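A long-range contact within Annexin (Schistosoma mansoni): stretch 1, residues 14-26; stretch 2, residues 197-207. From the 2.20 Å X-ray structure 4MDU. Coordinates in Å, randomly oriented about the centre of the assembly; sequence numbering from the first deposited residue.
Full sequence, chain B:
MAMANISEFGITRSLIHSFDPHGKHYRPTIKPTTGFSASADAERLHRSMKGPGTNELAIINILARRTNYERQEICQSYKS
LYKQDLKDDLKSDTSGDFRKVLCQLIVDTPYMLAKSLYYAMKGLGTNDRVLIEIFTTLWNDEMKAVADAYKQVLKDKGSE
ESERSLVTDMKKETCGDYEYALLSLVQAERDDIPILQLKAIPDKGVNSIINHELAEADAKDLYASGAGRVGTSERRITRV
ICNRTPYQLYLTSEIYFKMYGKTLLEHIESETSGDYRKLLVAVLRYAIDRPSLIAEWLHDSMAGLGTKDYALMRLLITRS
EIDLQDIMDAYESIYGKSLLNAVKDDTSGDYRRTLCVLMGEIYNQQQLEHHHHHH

Stretch 1 14-26: SLIHSFDPHGKHY
Stretch 2, residues 197-207: QLKAIPDKGVN

Stretch 1 opens with a short 3-10 segment starting at L15 (phi/psi -62/-17 at L15, -59/-24 at I16 and -86/-4 at H17), marked by the backbone hydrogen bonds H17 N to S14 O (3.1 Å) and S18 N to L15 O (2.9 Å). F19 is extended (-121/142). A type I turn then runs from D20 to G23, with P21 at -56/-29 and H22 at -95/6, closed by G23 N to D20 O at 2.9 Å. The turn lies at the tip of a hairpin-like loop, since D20 N hydrogen-bonds to K24 O (2.7 Å) and Y26 N hydrogen-bonds to S18 O (2.9 Å). D20, chi1 p, turns its carboxylate back into the loop: D20 OD2 accepts from K24 N at 2.9 Å and, weakly, from H22 N at 2.8 Å.

Stretch 2 is largely helical. I201 N hydrogen-bonds to L198 O at 2.9 Å, and a further helical run ends at K204, with G205 N hydrogen-bonded to I201 O at 2.6 Å. G205 leaves helical angles with positive phi (80/160), a conformation that calls for glycine, and V206 starts a 3-10 segment. The register is parallel in sense: L15 CA lies 6.7 Å from L198 CA, and G23 CA lies 5.3 Å from V206 CA.

No hydrogen bond crosses between the modelled atoms; packing accounts for the 463 Å² buried, both sides summed. L198 (chi1 m, chi2 t) points toward stretch 1 and has the largest covered area. L198 CD1 reaches I16 N at 3.7 Å and L15 CB at 4.1 Å, fitting a branched aliphatic group against the 3-10 segment. L15, with chi1 off-well at -118° and chi2 p, places L15 CD2 3.6 Å from K199 CG, a contact made by the methylene CG of K199, whose CA-to-CB bond points away from stretch 1.

F19 (chi1 m, chi2 -89°) points toward the helical stretch, its flat ring filling the middle of the contact. I201 CG2 lies over one ring face, while I201 CD1 is 4.1 Å from F19 CD2. P202 CD approaches F19 CE1 obliquely at 3.9 Å, and L198 O is 3.6 Å from F19 CE2. I201 is m, t; P202 also has its CG 4.4 Å from H25 CE1, at the exposed margin.

At the turn, V206 (chi1 t) points toward stretch 1: V206 CG2 is 3.3 Å from G23 CA, and V206 CG1 is 3.7 Å from P21 O. G23 has phi/psi 94/-11, which would jam a CB against the preceding carbonyl. An ideal CB on G23 would also stand 3.3 Å from V206 CG2, so glycine permits this close approach. G23 O further contacts I201 CG2 at 3.7 Å.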

# COMPACT_ATOMS: atom_id res chain seq x y z
N SER B 14 -12.84 24.35 -7.14
CA SER B 14 -14.29 24.30 -7.24
C SER B 14 -14.94 24.43 -5.86
O SER B 14 -14.45 23.84 -4.90
CB SER B 14 -14.71 23.00 -7.91
OG SER B 14 -15.89 22.52 -7.28
N LEU B 15 -16.04 25.17 -5.77
CA LEU B 15 -16.73 25.39 -4.49
C LEU B 15 -17.25 24.11 -3.86
O LEU B 15 -17.58 24.08 -2.66
CB LEU B 15 -17.88 26.38 -4.64
CG LEU B 15 -17.73 27.65 -3.82
CD1 LEU B 15 -16.58 28.48 -4.40
CD2 LEU B 15 -19.03 28.45 -3.83
N ILE B 16 -17.34 23.06 -4.65
CA ILE B 16 -17.79 21.79 -4.11
C ILE B 16 -16.90 21.28 -2.96
O ILE B 16 -17.36 20.52 -2.11
CB ILE B 16 -17.90 20.75 -5.22
CG1 ILE B 16 -18.87 19.64 -4.80
CG2 ILE B 16 -16.52 20.20 -5.56
CD1 ILE B 16 -19.60 19.03 -5.97
N HIS B 17 -15.64 21.73 -2.92
CA HIS B 17 -14.72 21.37 -1.82
C HIS B 17 -14.82 22.29 -0.61
O HIS B 17 -14.16 22.06 0.41
CB HIS B 17 -13.25 21.40 -2.28
CG HIS B 17 -12.97 20.59 -3.51
ND1 HIS B 17 -12.92 19.21 -3.50
CD2 HIS B 17 -12.72 20.97 -4.78
CE1 HIS B 17 -12.64 18.78 -4.72
NE2 HIS B 17 -12.52 19.83 -5.52
N SER B 18 -15.63 23.33 -0.71
CA SER B 18 -15.52 24.49 0.16
C SER B 18 -16.24 24.39 1.48
O SER B 18 -15.94 25.14 2.40
CB SER B 18 -16.00 25.73 -0.58
OG SER B 18 -14.95 26.31 -1.32
N PHE B 19 -17.19 23.47 1.59
CA PHE B 19 -17.98 23.38 2.81
C PHE B 19 -17.86 22.00 3.45
O PHE B 19 -17.80 20.99 2.74
CB PHE B 19 -19.45 23.68 2.51
CG PHE B 19 -19.66 25.01 1.87
CD1 PHE B 19 -19.86 26.14 2.65
CD2 PHE B 19 -19.66 25.14 0.50
CE1 PHE B 19 -20.07 27.38 2.06
CE2 PHE B 19 -19.87 26.38 -0.10
CZ PHE B 19 -20.07 27.50 0.69
N ASP B 20 -17.81 21.96 4.78
CA ASP B 20 -17.77 20.69 5.49
C ASP B 20 -19.12 19.99 5.39
O ASP B 20 -20.07 20.53 4.82
CB ASP B 20 -17.34 20.89 6.95
CG ASP B 20 -18.39 21.61 7.79
OD1 ASP B 20 -18.01 22.17 8.83
OD2 ASP B 20 -19.57 21.62 7.42
N PRO B 21 -19.22 18.77 5.94
CA PRO B 21 -20.47 18.00 5.82
C PRO B 21 -21.69 18.75 6.35
O PRO B 21 -22.81 18.54 5.87
CB PRO B 21 -20.19 16.76 6.68
CG PRO B 21 -18.70 16.59 6.59
CD PRO B 21 -18.16 18.00 6.61
N HIS B 22 -21.47 19.62 7.33
CA HIS B 22 -22.54 20.35 7.99
C HIS B 22 -22.80 21.72 7.39
O HIS B 22 -23.60 22.47 7.91
CB HIS B 22 -22.25 20.49 9.48
CG HIS B 22 -22.07 19.18 10.18
ND1 HIS B 22 -20.86 18.75 10.67
CD2 HIS B 22 -22.95 18.18 10.43
CE1 HIS B 22 -20.99 17.56 11.21
NE2 HIS B 22 -22.26 17.18 11.08
N GLY B 23 -22.12 22.03 6.29
CA GLY B 23 -22.35 23.30 5.63
C GLY B 23 -21.42 24.45 6.01
O GLY B 23 -21.42 25.47 5.34
N LYS B 24 -20.62 24.27 7.06
CA LYS B 24 -19.69 25.31 7.49
C LYS B 24 -18.54 25.41 6.48
O LYS B 24 -18.10 24.41 5.94
CB LYS B 24 -19.16 24.96 8.89
CG LYS B 24 -18.29 26.02 9.51
N HIS B 25 -18.06 26.62 6.22
CA HIS B 25 -16.89 26.80 5.35
C HIS B 25 -15.66 26.11 5.92
O HIS B 25 -15.39 26.18 7.13
CB HIS B 25 -16.52 28.28 5.23
CG HIS B 25 -17.31 29.03 4.21
ND1 HIS B 25 -18.47 29.71 4.51
CD2 HIS B 25 -17.09 29.24 2.89
CE1 HIS B 25 -18.94 30.29 3.42
NE2 HIS B 25 -18.11 30.02 2.42
N TYR B 26 -14.89 25.45 5.06
CA TYR B 26 -13.55 25.01 5.45
C TYR B 26 -12.65 26.23 5.49
O TYR B 26 -12.92 27.22 4.82
CB TYR B 26 -12.98 23.97 4.48
CG TYR B 26 -13.46 22.56 4.74
CD1 TYR B 26 -13.15 21.90 5.94
CD2 TYR B 26 -14.23 21.89 3.79
CE1 TYR B 26 -13.59 20.60 6.17
CE2 TYR B 26 -14.67 20.60 4.01
CZ TYR B 26 -14.35 19.96 5.20
OH TYR B 26 -14.79 18.67 5.40
N GLN B 197 -26.26 26.99 -6.28
CA GLN B 197 -26.81 26.27 -5.14
C GLN B 197 -25.74 26.06 -4.07
O GLN B 197 -26.03 26.07 -2.87
CB GLN B 197 -27.42 24.95 -5.59
CG GLN B 197 -28.66 25.13 -6.46
CD GLN B 197 -29.15 23.83 -7.06
OE1 GLN B 197 -29.59 23.80 -8.21
NE2 GLN B 197 -29.07 22.75 -6.30
N LEU B 198 -24.51 25.85 -4.51
CA LEU B 198 -23.37 25.77 -3.60
C LEU B 198 -23.19 27.08 -2.84
O LEU B 198 -23.11 27.09 -1.61
CB LEU B 198 -22.11 25.41 -4.37
CG LEU B 198 -21.89 23.93 -4.66
CD1 LEU B 198 -20.83 23.72 -5.76
CD2 LEU B 198 -21.51 23.20 -3.37
N LYS B 199 -23.13 28.19 -3.58
CA LYS B 199 -22.93 29.51 -2.98
C LYS B 199 -24.00 29.81 -1.95
O LYS B 199 -23.79 30.61 -1.04
CB LYS B 199 -22.92 30.60 -4.06
CG LYS B 199 -21.68 30.60 -4.97
CD LYS B 199 -21.68 31.77 -5.95
CE LYS B 199 -20.42 31.79 -6.83
N ALA B 200 -25.15 29.16 -2.08
CA ALA B 200 -26.31 29.46 -1.23
C ALA B 200 -26.31 28.64 0.06
O ALA B 200 -27.16 28.85 0.94
CB ALA B 200 -27.60 29.23 -2.01
N ILE B 201 -25.37 27.72 0.17
CA ILE B 201 -25.34 26.80 1.30
C ILE B 201 -25.38 27.48 2.67
O ILE B 201 -26.13 27.05 3.55
CB ILE B 201 -24.16 25.81 1.19
CG1 ILE B 201 -24.51 24.71 0.19
CG2 ILE B 201 -23.84 25.19 2.54
CD1 ILE B 201 -23.42 23.69 -0.01
N PRO B 202 -24.58 28.54 2.86
CA PRO B 202 -24.65 29.20 4.18
C PRO B 202 -26.02 29.82 4.45
O PRO B 202 -26.40 30.03 5.60
CB PRO B 202 -23.55 30.28 4.10
CG PRO B 202 -23.23 30.44 2.65
CD PRO B 202 -23.56 29.14 1.98
N ASP B 203 -26.77 30.09 3.38
CA ASP B 203 -28.14 30.58 3.51
C ASP B 203 -29.10 29.43 3.71
O ASP B 203 -29.87 29.41 4.67
CB ASP B 203 -28.56 31.35 2.26
CG ASP B 203 -27.76 32.61 2.05
OD1 ASP B 203 -27.24 33.16 3.05
OD2 ASP B 203 -27.65 33.06 0.89
N LYS B 204 -29.06 28.47 2.79
CA LYS B 204 -30.11 27.47 2.69
C LYS B 204 -29.76 26.17 3.40
O LYS B 204 -30.62 25.31 3.59
CB LYS B 204 -30.43 27.22 1.22
CG LYS B 204 -30.78 28.49 0.43
CD LYS B 204 -31.43 28.17 -0.91
CE LYS B 204 -31.82 29.45 -1.65
N GLY B 205 -28.51 26.02 3.79
CA GLY B 205 -28.09 24.80 4.45
C GLY B 205 -27.81 23.65 3.50
O GLY B 205 -28.28 23.61 2.36
N VAL B 206 -27.05 22.69 3.99
CA VAL B 206 -26.67 21.53 3.21
C VAL B 206 -27.90 20.69 2.87
O VAL B 206 -27.89 19.97 1.87
CB VAL B 206 -25.56 20.72 3.94
CG1 VAL B 206 -25.55 19.27 3.50
CG2 VAL B 206 -24.22 21.35 3.69
N ASN B 207 -28.95 20.81 3.67
CA ASN B 207 -30.21 20.10 3.42
C ASN B 207 -30.76 20.42 2.02
O ASN B 207 -31.40 19.59 1.37